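Magnesium and cobalt efflux protein CorC (Neisseria meningitidis serogroup B, PDB 3OI8) probably takes part in the transport of magnesium and cobalt ions, this piece comprising an N-terminal helical region followed by paired CBS domains that bind adenosine. Local coordinates at residues 117-121 against 122-126; 6-9 against 10-14; 101-105 against 106-110; 13-17 against 18-22; 86-90 against 91-95. All coordinates share one frame; numbering follows the deposited sequence.

Contact 1. Residues 117-121 against 122-126; sequences EGKSL and TALLK
With OG set between its backbone N and carbonyl carbon (chi1 81°), Ser120 turns its hydroxyl onto the first turn of helix 121-130, and Thr122, whose OG1 takes the matching place on its own residue (chi1 52°), brings a second hydroxyl alongside. Ser120 is the N-cap. Its OG accepts from the backbone N of Ala123 at 3.0 Å, a fairly straight bond, while the CB of Ala123 packs close against the same oxygen. Ser120 OG and Thr122 OG1 both donate to one water, at 2.9 Å from the former and 2.6 Å from the latter, which bridges the two residues. The backbone takes over with Leu124 N bonded to Ser120 O, in the carbonyl plane, and Leu125 N to Leu121 O at 2.7 Å. On another side of the turn, Leu121 CD2 lies 4.3 Å from Leu124 CD2; Leu121 also packs on Phe35 and Ile154. The Lys119 chain bends so that NZ passes by Ala123 CB and forms a salt bridge with Glu127. Chemically, the Ser120 hydroxyl caps Ala123 N with its oxygen and gives its proton to a water, so the N-cap of this CBS-domain helix is hydrated as well as bonded to the helix.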
# COMPACT_ATOMS: atom_id res chain seq x y z
N GLU A 117 -20.03 -4.60 5.19
CA GLU A 117 -19.96 -3.20 4.80
C GLU A 117 -19.80 -2.27 6.01
O GLU A 117 -19.32 -1.14 5.88
CB GLU A 117 -21.23 -2.79 4.04
CG GLU A 117 -21.53 -3.58 2.77
CD GLU A 117 -22.82 -3.14 2.09
OE1 GLU A 117 -23.39 -2.10 2.50
OE2 GLU A 117 -23.27 -3.82 1.14
N GLY A 118 -20.23 -2.75 7.18
CA GLY A 118 -20.27 -1.92 8.37
C GLY A 118 -18.95 -1.89 9.13
O GLY A 118 -18.79 -1.16 10.10
N LYS A 119 -17.99 -2.70 8.70
CA LYS A 119 -16.71 -2.77 9.39
C LYS A 119 -15.95 -1.43 9.33
O LYS A 119 -15.88 -0.78 8.29
CB LYS A 119 -15.87 -3.90 8.80
CG LYS A 119 -14.52 -4.05 9.47
CD LYS A 119 -13.65 -5.00 8.68
CE LYS A 119 -13.60 -6.35 9.33
NZ LYS A 119 -12.81 -6.32 10.58
N SER A 120 -15.37 -1.02 10.46
CA SER A 120 -14.63 0.24 10.49
C SER A 120 -13.37 0.15 9.65
O SER A 120 -12.70 -0.87 9.63
CB SER A 120 -14.26 0.62 11.94
OG SER A 120 -13.11 -0.08 12.38
N LEU A 121 -13.05 1.24 8.95
CA LEU A 121 -11.81 1.30 8.18
C LEU A 121 -10.57 1.17 9.05
O LEU A 121 -9.56 0.62 8.60
CB LEU A 121 -11.74 2.57 7.33
CG LEU A 121 -12.68 2.70 6.14
CD1 LEU A 121 -12.26 3.88 5.28
CD2 LEU A 121 -12.69 1.42 5.30
N THR A 122 -10.64 1.66 10.29
CA THR A 122 -9.51 1.49 11.22
C THR A 122 -9.26 0.01 11.51
O THR A 122 -8.11 -0.42 11.55
CB THR A 122 -9.73 2.23 12.55
OG1 THR A 122 -11.01 1.87 13.09
CG2 THR A 122 -9.67 3.74 12.35
N ALA A 123 -10.32 -0.77 11.71
CA ALA A 123 -10.15 -2.22 11.90
C ALA A 123 -9.64 -2.88 10.63
O ALA A 123 -8.78 -3.76 10.66
CB ALA A 123 -11.47 -2.87 12.33
N LEU A 124 -10.20 -2.48 9.49
CA LEU A 124 -9.76 -3.05 8.23
C LEU A 124 -8.29 -2.75 8.02
O LEU A 124 -7.51 -3.64 7.64
CB LEU A 124 -10.58 -2.50 7.06
CG LEU A 124 -10.31 -3.15 5.70
CD1 LEU A 124 -10.52 -4.66 5.73
CD2 LEU A 124 -11.21 -2.52 4.66
N LEU A 125 -7.89 -1.51 8.29
CA LEU A 125 -6.50 -1.13 8.05
C LEU A 125 -5.57 -1.96 8.91
O LEU A 125 -4.51 -2.40 8.44
CB LEU A 125 -6.29 0.37 8.31
CG LEU A 125 -4.82 0.81 8.30
CD1 LEU A 125 -4.14 0.40 6.99
CD2 LEU A 125 -4.75 2.30 8.50
N LYS A 126 -5.96 -2.20 10.16
CA LYS A 126 -5.13 -2.97 11.08
C LYS A 126 -4.99 -4.39 10.58
O LYS A 126 -3.89 -4.95 10.55
CB LYS A 126 -5.72 -2.97 12.49
CG LYS A 126 -4.87 -3.73 13.50
CD LYS A 126 -5.17 -3.33 14.94
CE LYS A 126 -6.30 -4.15 15.54
NZ LYS A 126 -7.62 -3.84 14.93
O HOH W 1 -11.66 0.06 14.85

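Contact 2. Residues 6-9 against 10-14; sequences EDVL and NLLRQ
One face of the Arg13 guanidinium is covered by a methyl group of Leu9, whose CD2 sits 3.8 Å above the plane, displaced toward the rim, with Arg13 NH2 as its nearest atom at 4.0 Å. The two side chains run side by side and point the same way. With chi1 at -100° and the chain extended from CG to NE, the flat group lies beside the leucine one turn earlier; NH2 then forms a salt bridge with Glu30 of helix 23-35. The leucine gives the guanidinium an apolar cover on one face, while Glu30 pairs with its NH2. A second pair with the same spacing is purely apolar: Val8 CG1, anti to its own N (chi1 173°), touches Leu12 CD1 at 3.8 Å. Beneath both pairs the backbone is regular, with Leu12 N bonded to Val8 O at 2.8 Å and Arg13 N to Leu9 O at 2.7 Å, this last almost straight. Both Val8 and Leu12 pack on Leu33 of helix 23-35; in the second subunit Val8 meets Ala15 and Leu12 meets Val8. Such i to i+4 pairing is characteristic of an alpha helix; here Val8 and Leu12 face helix 23-35 and the second subunit, in a helical hairpin at the dimer interface.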
# COMPACT_ATOMS: atom_id res chain seq x y z
N GLU A 6 -15.61 17.27 17.81
CA GLU A 6 -15.42 18.71 17.78
C GLU A 6 -14.55 19.19 18.93
O GLU A 6 -13.71 20.07 18.75
CB GLU A 6 -16.77 19.43 17.83
CG GLU A 6 -17.09 20.22 16.58
CD GLU A 6 -18.32 21.08 16.74
OE1 GLU A 6 -18.43 21.78 17.78
OE2 GLU A 6 -19.18 21.06 15.83
N ASP A 7 -14.75 18.62 20.12
CA ASP A 7 -13.97 19.05 21.28
C ASP A 7 -12.51 18.63 21.09
O ASP A 7 -11.59 19.37 21.44
CB ASP A 7 -14.55 18.48 22.58
CG ASP A 7 -16.00 18.90 22.80
OD1 ASP A 7 -16.28 20.12 22.87
OD2 ASP A 7 -16.88 18.00 22.87
N VAL A 8 -12.31 17.46 20.50
CA VAL A 8 -10.96 16.96 20.23
C VAL A 8 -10.27 17.85 19.19
O VAL A 8 -9.12 18.24 19.36
CB VAL A 8 -11.00 15.49 19.71
CG1 VAL A 8 -9.62 15.05 19.27
CG2 VAL A 8 -11.54 14.55 20.78
N LEU A 9 -11.00 18.16 18.12
CA LEU A 9 -10.52 19.10 17.10
C LEU A 9 -10.09 20.44 17.71
O LEU A 9 -9.00 20.93 17.42
CB LEU A 9 -11.58 19.33 16.02
CG LEU A 9 -11.51 18.41 14.80
CD1 LEU A 9 -12.68 18.67 13.85
CD2 LEU A 9 -10.18 18.60 14.08
N ASN A 10 -10.94 21.04 18.54
CA ASN A 10 -10.58 22.28 19.23
C ASN A 10 -9.30 22.10 20.03
O ASN A 10 -8.39 22.94 19.99
CB ASN A 10 -11.70 22.75 20.18
CG ASN A 10 -12.92 23.24 19.45
OD1 ASN A 10 -12.90 23.40 18.22
ND2 ASN A 10 -14.00 23.49 20.19
N LEU A 11 -9.26 21.01 20.78
CA LEU A 11 -8.10 20.67 21.60
C LEU A 11 -6.82 20.63 20.74
O LEU A 11 -5.81 21.22 21.09
CB LEU A 11 -8.33 19.29 22.21
CG LEU A 11 -7.24 18.69 23.09
CD1 LEU A 11 -7.55 19.06 24.53
CD2 LEU A 11 -7.19 17.18 22.91
N LEU A 12 -6.90 19.96 19.60
CA LEU A 12 -5.74 19.83 18.72
C LEU A 12 -5.40 21.13 17.99
O LEU A 12 -4.22 21.47 17.86
CB LEU A 12 -5.96 18.70 17.73
CG LEU A 12 -6.10 17.32 18.38
CD1 LEU A 12 -6.61 16.32 17.37
CD2 LEU A 12 -4.79 16.86 19.02
N ARG A 13 -6.42 21.83 17.49
CA ARG A 13 -6.20 23.11 16.83
C ARG A 13 -5.56 24.08 17.81
O ARG A 13 -4.74 24.92 17.43
CB ARG A 13 -7.51 23.68 16.30
CG ARG A 13 -7.68 23.43 14.82
CD ARG A 13 -9.13 23.37 14.41
NE ARG A 13 -9.27 22.52 13.22
CZ ARG A 13 -10.40 22.37 12.54
NH1 ARG A 13 -11.50 23.02 12.91
NH2 ARG A 13 -10.43 21.58 11.47
N GLN A 14 -5.92 23.93 19.08
CA GLN A 14 -5.34 24.73 20.15
C GLN A 14 -3.84 24.46 20.29
O GLN A 14 -3.03 25.39 20.34
CB GLN A 14 -6.04 24.46 21.48
CG GLN A 14 -5.58 25.36 22.62
CD GLN A 14 -5.44 24.63 23.94
OE1 GLN A 14 -4.48 23.88 24.14
NE2 GLN A 14 -6.39 24.84 24.85

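Contact 3. Residues 101-105 against 106-110; sequences EQFHL and KSILR
Leu105 O is gripped by two backbone donors, Ile108 N at 3.0 Å and, more weakly, Leu109 N at the same 3.0 Å. The Ile108 N-H approaches from well above the carbonyl plane, 52° out of it, as happens when a bond spans only three residues. One residue earlier a single bond of the same three-residue span precedes it, Ser107 N donating to His104 O at 2.8 Å along a more bent path. His104 CG stands anti to the backbone N (chi1 -176°), and this swings the imidazole over the start of the turn: Ser107 N lies beyond one face, offset toward the rim, Ser107 OG comes to 3.0 Å from His104 CD2, and Lys106 CB is 3.7 Å from His104 CE1. The segment forms a single, weakly bonded helical turn on the stretch between strand 84-89 and strand 114-116, in the region that links the two CBS repeats. Its apolar side turns inward. Ile108 reaches Phe103 with CD1, which meets the ring at its edge, 4.1 Å from Phe103 CE1, and the two side chains cross at about a right angle. Leu105 CD1 lies across Ile108 CG1 in similar fashion, 4.1 Å away. Leu105 also packs on Ile62 and Val76, and the Phe103 ring makes an edge-to-face contact with Tyr96.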
# COMPACT_ATOMS: atom_id res chain seq x y z
N GLU A 101 2.08 -22.96 -21.13
CA GLU A 101 1.31 -24.16 -21.42
C GLU A 101 0.95 -24.92 -20.14
O GLU A 101 0.01 -25.72 -20.13
CB GLU A 101 2.04 -25.04 -22.45
CG GLU A 101 3.29 -25.75 -21.95
CD GLU A 101 4.51 -24.84 -21.80
OE1 GLU A 101 4.47 -23.67 -22.23
OE2 GLU A 101 5.53 -25.32 -21.25
N GLN A 102 1.69 -24.66 -19.07
CA GLN A 102 1.41 -25.31 -17.79
C GLN A 102 0.49 -24.49 -16.86
O GLN A 102 0.21 -24.92 -15.75
CB GLN A 102 2.71 -25.68 -17.06
CG GLN A 102 3.49 -26.81 -17.73
CD GLN A 102 4.75 -27.18 -16.97
OE1 GLN A 102 5.58 -26.32 -16.69
NE2 GLN A 102 4.89 -28.45 -16.60
N PHE A 103 -0.00 -23.35 -17.34
CA PHE A 103 -0.88 -22.50 -16.53
C PHE A 103 -1.99 -23.28 -15.86
O PHE A 103 -2.70 -24.07 -16.50
CB PHE A 103 -1.49 -21.37 -17.38
CG PHE A 103 -2.42 -20.46 -16.60
CD1 PHE A 103 -1.95 -19.71 -15.54
CD2 PHE A 103 -3.76 -20.36 -16.95
CE1 PHE A 103 -2.81 -18.86 -14.83
CE2 PHE A 103 -4.63 -19.52 -16.24
CZ PHE A 103 -4.15 -18.77 -15.18
N HIS A 104 -2.13 -23.06 -14.55
CA HIS A 104 -3.17 -23.72 -13.77
C HIS A 104 -3.60 -22.70 -12.73
O HIS A 104 -2.93 -22.50 -11.72
CB HIS A 104 -2.63 -25.01 -13.12
CG HIS A 104 -3.65 -25.80 -12.36
ND1 HIS A 104 -5.01 -25.58 -12.50
CD2 HIS A 104 -3.52 -26.81 -11.47
CE1 HIS A 104 -5.67 -26.42 -11.71
NE2 HIS A 104 -4.79 -27.17 -11.08
N LEU A 105 -4.72 -22.03 -12.99
CA LEU A 105 -5.10 -20.89 -12.18
C LEU A 105 -5.21 -21.28 -10.71
O LEU A 105 -4.77 -20.53 -9.84
CB LEU A 105 -6.41 -20.27 -12.69
CG LEU A 105 -6.87 -18.99 -11.97
CD1 LEU A 105 -5.69 -18.03 -11.79
CD2 LEU A 105 -8.01 -18.32 -12.74
N LYS A 106 -5.79 -22.45 -10.43
CA LYS A 106 -5.94 -22.91 -9.04
C LYS A 106 -4.59 -23.10 -8.32
O LYS A 106 -4.53 -23.07 -7.09
CB LYS A 106 -6.71 -24.23 -8.97
CG LYS A 106 -8.11 -24.18 -9.56
CD LYS A 106 -9.14 -23.67 -8.57
CE LYS A 106 -10.54 -23.71 -9.20
NZ LYS A 106 -10.83 -25.04 -9.82
N SER A 107 -3.52 -23.30 -9.09
CA SER A 107 -2.18 -23.40 -8.48
C SER A 107 -1.67 -22.09 -7.87
O SER A 107 -0.77 -22.11 -7.02
CB SER A 107 -1.14 -23.90 -9.50
OG SER A 107 -1.45 -25.24 -9.89
N ILE A 108 -2.21 -20.95 -8.30
CA ILE A 108 -1.71 -19.66 -7.82
C ILE A 108 -2.79 -18.80 -7.16
O ILE A 108 -2.51 -17.72 -6.66
CB ILE A 108 -1.01 -18.81 -8.95
CG1 ILE A 108 -1.98 -18.51 -10.10
CG2 ILE A 108 0.28 -19.48 -9.47
CD1 ILE A 108 -1.38 -17.65 -11.20
N LEU A 109 -4.02 -19.29 -7.17
CA LEU A 109 -5.13 -18.55 -6.58
C LEU A 109 -4.99 -18.50 -5.07
O LEU A 109 -4.74 -19.52 -4.42
CB LEU A 109 -6.44 -19.24 -6.93
CG LEU A 109 -7.73 -18.49 -6.63
CD1 LEU A 109 -7.81 -17.28 -7.54
CD2 LEU A 109 -8.92 -19.42 -6.84
N ARG A 110 -5.16 -17.32 -4.49
CA ARG A 110 -5.16 -17.20 -3.04
C ARG A 110 -6.59 -17.10 -2.54
O ARG A 110 -7.46 -16.63 -3.27
CB ARG A 110 -4.37 -15.98 -2.63
CG ARG A 110 -2.90 -16.02 -3.09
CD ARG A 110 -2.27 -14.65 -2.99
NE ARG A 110 -0.96 -14.58 -3.62
CZ ARG A 110 0.11 -14.03 -3.04
NH1 ARG A 110 0.01 -13.52 -1.82
NH2 ARG A 110 1.27 -13.98 -3.68

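Contact 4. Residues 13-17 against 18-22; sequences RQAHE and QEVFD
A Schellman motif ends helix 5-17 and starts the loop that turns the chain into helix 23-35, within the N-terminal helical hairpin. Its two signature bonds are made by Val20 N, which reaches back to Ala15 O at 2.9 Å, and by Glu19 N, which bonds to His16 O at 2.8 Å. Gln18 is the first to leave helical angles, and Glu19, with its left-handed phi of 58°, is the C-prime residue. Both donors lie above the planes of their carbonyls, the Glu19 one steeply so. Just before it, Gln18 N still keeps a helical bond to Gln14 O.

The apolar part of the motif centres on Ala15. Its CB packs against Val20 CB at 3.8 Å and against Phe21 CE1 at 3.7 Å, so that residues on the two sides of the turn close over the end of the helix. The ring of Phe21 is brought back against the last turn of the helix with CG lodged between its backbone N and carbonyl carbon (chi1 47°), and His16 N lies over one ring face. Phe21 also packs on Leu26 and Leu29 of helix 23-35 and on Leu33 of the second subunit. Asp22 follows as N-cap of the next helix, OD1 accepting from Thr25 N. Between the two helix ends, His16 ties the loop down by a side-chain bond: His16 ND1 donates to Phe21 O at 3.3 Å, nearly straight at 168°, with the oxygen at the edge of the imidazole and in its plane.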
# COMPACT_ATOMS: atom_id res chain seq x y z
N ARG A 13 -6.42 21.83 17.49
CA ARG A 13 -6.20 23.11 16.83
C ARG A 13 -5.56 24.08 17.81
O ARG A 13 -4.74 24.92 17.43
CB ARG A 13 -7.51 23.68 16.30
CG ARG A 13 -7.68 23.43 14.82
CD ARG A 13 -9.13 23.37 14.41
NE ARG A 13 -9.27 22.52 13.22
CZ ARG A 13 -10.40 22.37 12.54
NH1 ARG A 13 -11.50 23.02 12.91
NH2 ARG A 13 -10.43 21.58 11.47
N GLN A 14 -5.92 23.93 19.08
CA GLN A 14 -5.34 24.73 20.15
C GLN A 14 -3.84 24.46 20.29
O GLN A 14 -3.03 25.39 20.34
CB GLN A 14 -6.04 24.46 21.48
CG GLN A 14 -5.58 25.36 22.62
CD GLN A 14 -5.44 24.63 23.94
OE1 GLN A 14 -4.48 23.88 24.14
NE2 GLN A 14 -6.39 24.84 24.85
N ALA A 15 -3.47 23.18 20.35
CA ALA A 15 -2.06 22.82 20.54
C ALA A 15 -1.22 23.35 19.38
O ALA A 15 -0.14 23.92 19.58
CB ALA A 15 -1.90 21.32 20.69
N HIS A 16 -1.74 23.19 18.16
CA HIS A 16 -1.07 23.74 16.98
C HIS A 16 -0.82 25.25 17.09
O HIS A 16 0.26 25.71 16.76
CB HIS A 16 -1.84 23.45 15.70
CG HIS A 16 -1.36 24.26 14.54
ND1 HIS A 16 -0.06 24.20 14.07
CD2 HIS A 16 -2.00 25.16 13.75
CE1 HIS A 16 0.08 25.02 13.05
NE2 HIS A 16 -1.08 25.62 12.83
N GLU A 17 -1.83 26.01 17.51
CA GLU A 17 -1.66 27.45 17.65
C GLU A 17 -0.71 27.81 18.80
O GLU A 17 -0.10 28.88 18.81
CB GLU A 17 -3.01 28.15 17.82
CG GLU A 17 -3.59 28.08 19.22
CD GLU A 17 -5.11 28.05 19.23
OE1 GLU A 17 -5.72 28.71 20.10
OE2 GLU A 17 -5.70 27.36 18.37
N GLN A 18 -0.59 26.90 19.77
CA GLN A 18 0.40 27.03 20.84
C GLN A 18 1.70 26.34 20.43
O GLN A 18 2.58 26.10 21.25
CB GLN A 18 -0.12 26.42 22.14
CG GLN A 18 -1.19 27.27 22.83
CD GLN A 18 -2.13 26.43 23.67
OE1 GLN A 18 -1.89 25.24 23.88
NE2 GLN A 18 -3.21 27.04 24.14
N GLU A 19 1.79 26.00 19.14
CA GLU A 19 3.00 25.45 18.54
C GLU A 19 3.54 24.16 19.17
O GLU A 19 4.73 23.86 19.07
CB GLU A 19 4.10 26.53 18.46
CG GLU A 19 3.73 27.69 17.54
CD GLU A 19 4.83 28.73 17.40
OE1 GLU A 19 5.67 28.86 18.32
OE2 GLU A 19 4.85 29.43 16.36
N VAL A 20 2.66 23.39 19.81
CA VAL A 20 3.02 22.07 20.32
C VAL A 20 3.41 21.11 19.18
O VAL A 20 4.21 20.19 19.38
CB VAL A 20 1.87 21.44 21.12
CG1 VAL A 20 2.25 20.03 21.57
CG2 VAL A 20 1.50 22.32 22.30
N PHE A 21 2.83 21.33 18.00
CA PHE A 21 3.24 20.62 16.78
C PHE A 21 2.85 21.48 15.58
O PHE A 21 2.12 22.46 15.75
CB PHE A 21 2.63 19.21 16.70
CG PHE A 21 1.15 19.16 16.99
CD1 PHE A 21 0.68 18.66 18.20
CD2 PHE A 21 0.23 19.61 16.06
CE1 PHE A 21 -0.71 18.61 18.48
CE2 PHE A 21 -1.15 19.56 16.33
CZ PHE A 21 -1.60 19.06 17.54
N ASP A 22 3.31 21.14 14.39
CA ASP A 22 3.17 22.05 13.25
C ASP A 22 1.94 21.79 12.38
O ASP A 22 1.20 20.83 12.60
CB ASP A 22 4.45 22.05 12.39
CG ASP A 22 4.61 20.79 11.56
OD1 ASP A 22 3.80 19.84 11.71
OD2 ASP A 22 5.57 20.73 10.75

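Contact 5. Residues 86-90 against 91-95; sequences GILHA and KDLLK
Strand 84-89 of the first CBS domain ends here and passes directly into a 3-10 turn, close to the adenosine site: the side chain of His89 lies about 4 Å from that of Arg73, a binding residue. Two backbone bonds make the change of direction. Asp92 N donates to His89 O at 2.8 Å and Leu93 N to Ala90 O at 3.1 Å, both from above the carbonyl plane. Across the turn, the side chains of His89 and Asp92 run alongside one another with ring and carboxylate only 17° from parallel; the nearest approach is His89 CB to Asp92 OD2, 3.6 Å. On the buried flank Leu88 CD2 meets Leu93 CG at 4.0 Å, the two side chains crossing at about a right angle, and both also touch Ile108. At the subunit boundary Lys91 NZ donates to Ala70 O of the second subunit, while Leu93 and Leu94 pack on its Leu94. Asp92 OD2 has two partners: a salt bridge with Arg110 NE, and a water at 2.5 Å that donates to it and accepts from His89 N at 2.9 Å.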
# COMPACT_ATOMS: atom_id res chain seq x y z
N GLY A 86 -11.62 -16.73 -5.03
CA GLY A 86 -10.28 -16.39 -4.61
C GLY A 86 -9.80 -15.08 -5.20
O GLY A 86 -10.55 -14.38 -5.89
N ILE A 87 -8.55 -14.75 -4.90
CA ILE A 87 -7.90 -13.55 -5.41
C ILE A 87 -6.66 -13.98 -6.20
O ILE A 87 -5.88 -14.81 -5.75
CB ILE A 87 -7.42 -12.64 -4.25
CG1 ILE A 87 -8.52 -12.40 -3.22
CG2 ILE A 87 -6.87 -11.33 -4.79
CD1 ILE A 87 -9.75 -11.70 -3.76
N LEU A 88 -6.50 -13.41 -7.40
CA LEU A 88 -5.27 -13.57 -8.15
C LEU A 88 -4.49 -12.29 -8.05
O LEU A 88 -5.04 -11.21 -8.28
CB LEU A 88 -5.53 -13.83 -9.64
CG LEU A 88 -4.20 -13.70 -10.40
CD1 LEU A 88 -3.36 -14.96 -10.29
CD2 LEU A 88 -4.39 -13.31 -11.86
N HIS A 89 -3.21 -12.41 -7.71
CA HIS A 89 -2.24 -11.32 -7.71
C HIS A 89 -1.51 -11.32 -9.04
O HIS A 89 -0.91 -12.33 -9.42
CB HIS A 89 -1.24 -11.53 -6.57
CG HIS A 89 -1.86 -11.42 -5.22
ND1 HIS A 89 -1.27 -10.74 -4.18
CD2 HIS A 89 -3.05 -11.87 -4.75
CE1 HIS A 89 -2.06 -10.80 -3.12
NE2 HIS A 89 -3.15 -11.48 -3.44
N ALA A 90 -1.57 -10.20 -9.75
CA ALA A 90 -1.01 -10.10 -11.10
C ALA A 90 0.40 -10.71 -11.19
O ALA A 90 0.73 -11.40 -12.15
CB ALA A 90 -0.98 -8.63 -11.54
N LYS A 91 1.23 -10.43 -10.21
CA LYS A 91 2.62 -10.85 -10.28
C LYS A 91 2.82 -12.35 -10.04
O LYS A 91 3.91 -12.87 -10.26
CB LYS A 91 3.51 -10.03 -9.35
CG LYS A 91 3.25 -10.22 -7.87
CD LYS A 91 4.16 -9.26 -7.07
CE LYS A 91 3.83 -9.25 -5.58
NZ LYS A 91 4.28 -10.49 -4.88
N ASP A 92 1.78 -13.04 -9.58
CA ASP A 92 1.87 -14.50 -9.47
C ASP A 92 1.82 -15.15 -10.85
O ASP A 92 2.25 -16.29 -11.03
CB ASP A 92 0.78 -15.05 -8.52
CG ASP A 92 1.09 -14.74 -7.06
OD1 ASP A 92 2.27 -14.44 -6.76
OD2 ASP A 92 0.17 -14.78 -6.21
N LEU A 93 1.31 -14.41 -11.84
CA LEU A 93 1.28 -14.90 -13.21
C LEU A 93 2.69 -15.10 -13.78
O LEU A 93 2.89 -15.88 -14.72
CB LEU A 93 0.49 -13.95 -14.11
CG LEU A 93 -1.04 -13.93 -13.99
CD1 LEU A 93 -1.59 -12.80 -14.83
CD2 LEU A 93 -1.62 -15.27 -14.44
N LEU A 94 3.68 -14.41 -13.23
CA LEU A 94 5.03 -14.47 -13.77
C LEU A 94 5.63 -15.86 -13.56
O LEU A 94 6.63 -16.21 -14.17
CB LEU A 94 5.92 -13.42 -13.11
CG LEU A 94 5.60 -11.96 -13.39
CD1 LEU A 94 6.48 -11.08 -12.53
CD2 LEU A 94 5.78 -11.64 -14.86
N LYS A 95 5.03 -16.63 -12.67
CA LYS A 95 5.46 -18.01 -12.46
C LYS A 95 5.34 -18.81 -13.76
O LYS A 95 5.95 -19.88 -13.90
CB LYS A 95 4.63 -18.68 -11.35
CG LYS A 95 4.79 -18.03 -9.98
CD LYS A 95 3.91 -18.71 -8.92
CE LYS A 95 3.86 -17.90 -7.63
NZ LYS A 95 2.70 -18.29 -6.75
O HOH W 2 -2.22 -15.01 -6.86

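Along the chain the order is contact 2, contact 4, contact 5, contact 3 and contact 1. Contacts 2 and 4, with centres about 10 Å apart, share Arg13, Gln14 and helix 5-17, and touch where Leu12 O meets the Phe21 ring. Contacts 5 and 3, centres about 8 Å apart, join strand 84-89 to helix 105-108; Arg110 links them through Asp92 and Ile87. These two pairs lie on opposite sides of the chain's centre, with centres about 46 to 55 Å apart; the centre of contact 1 lies between, about 24 Å from that of contact 2 and 25 Å from that of contact 5. All but contact 3 touch the second subunit, so dimer contacts extend from the helical hairpin to the CBS domains.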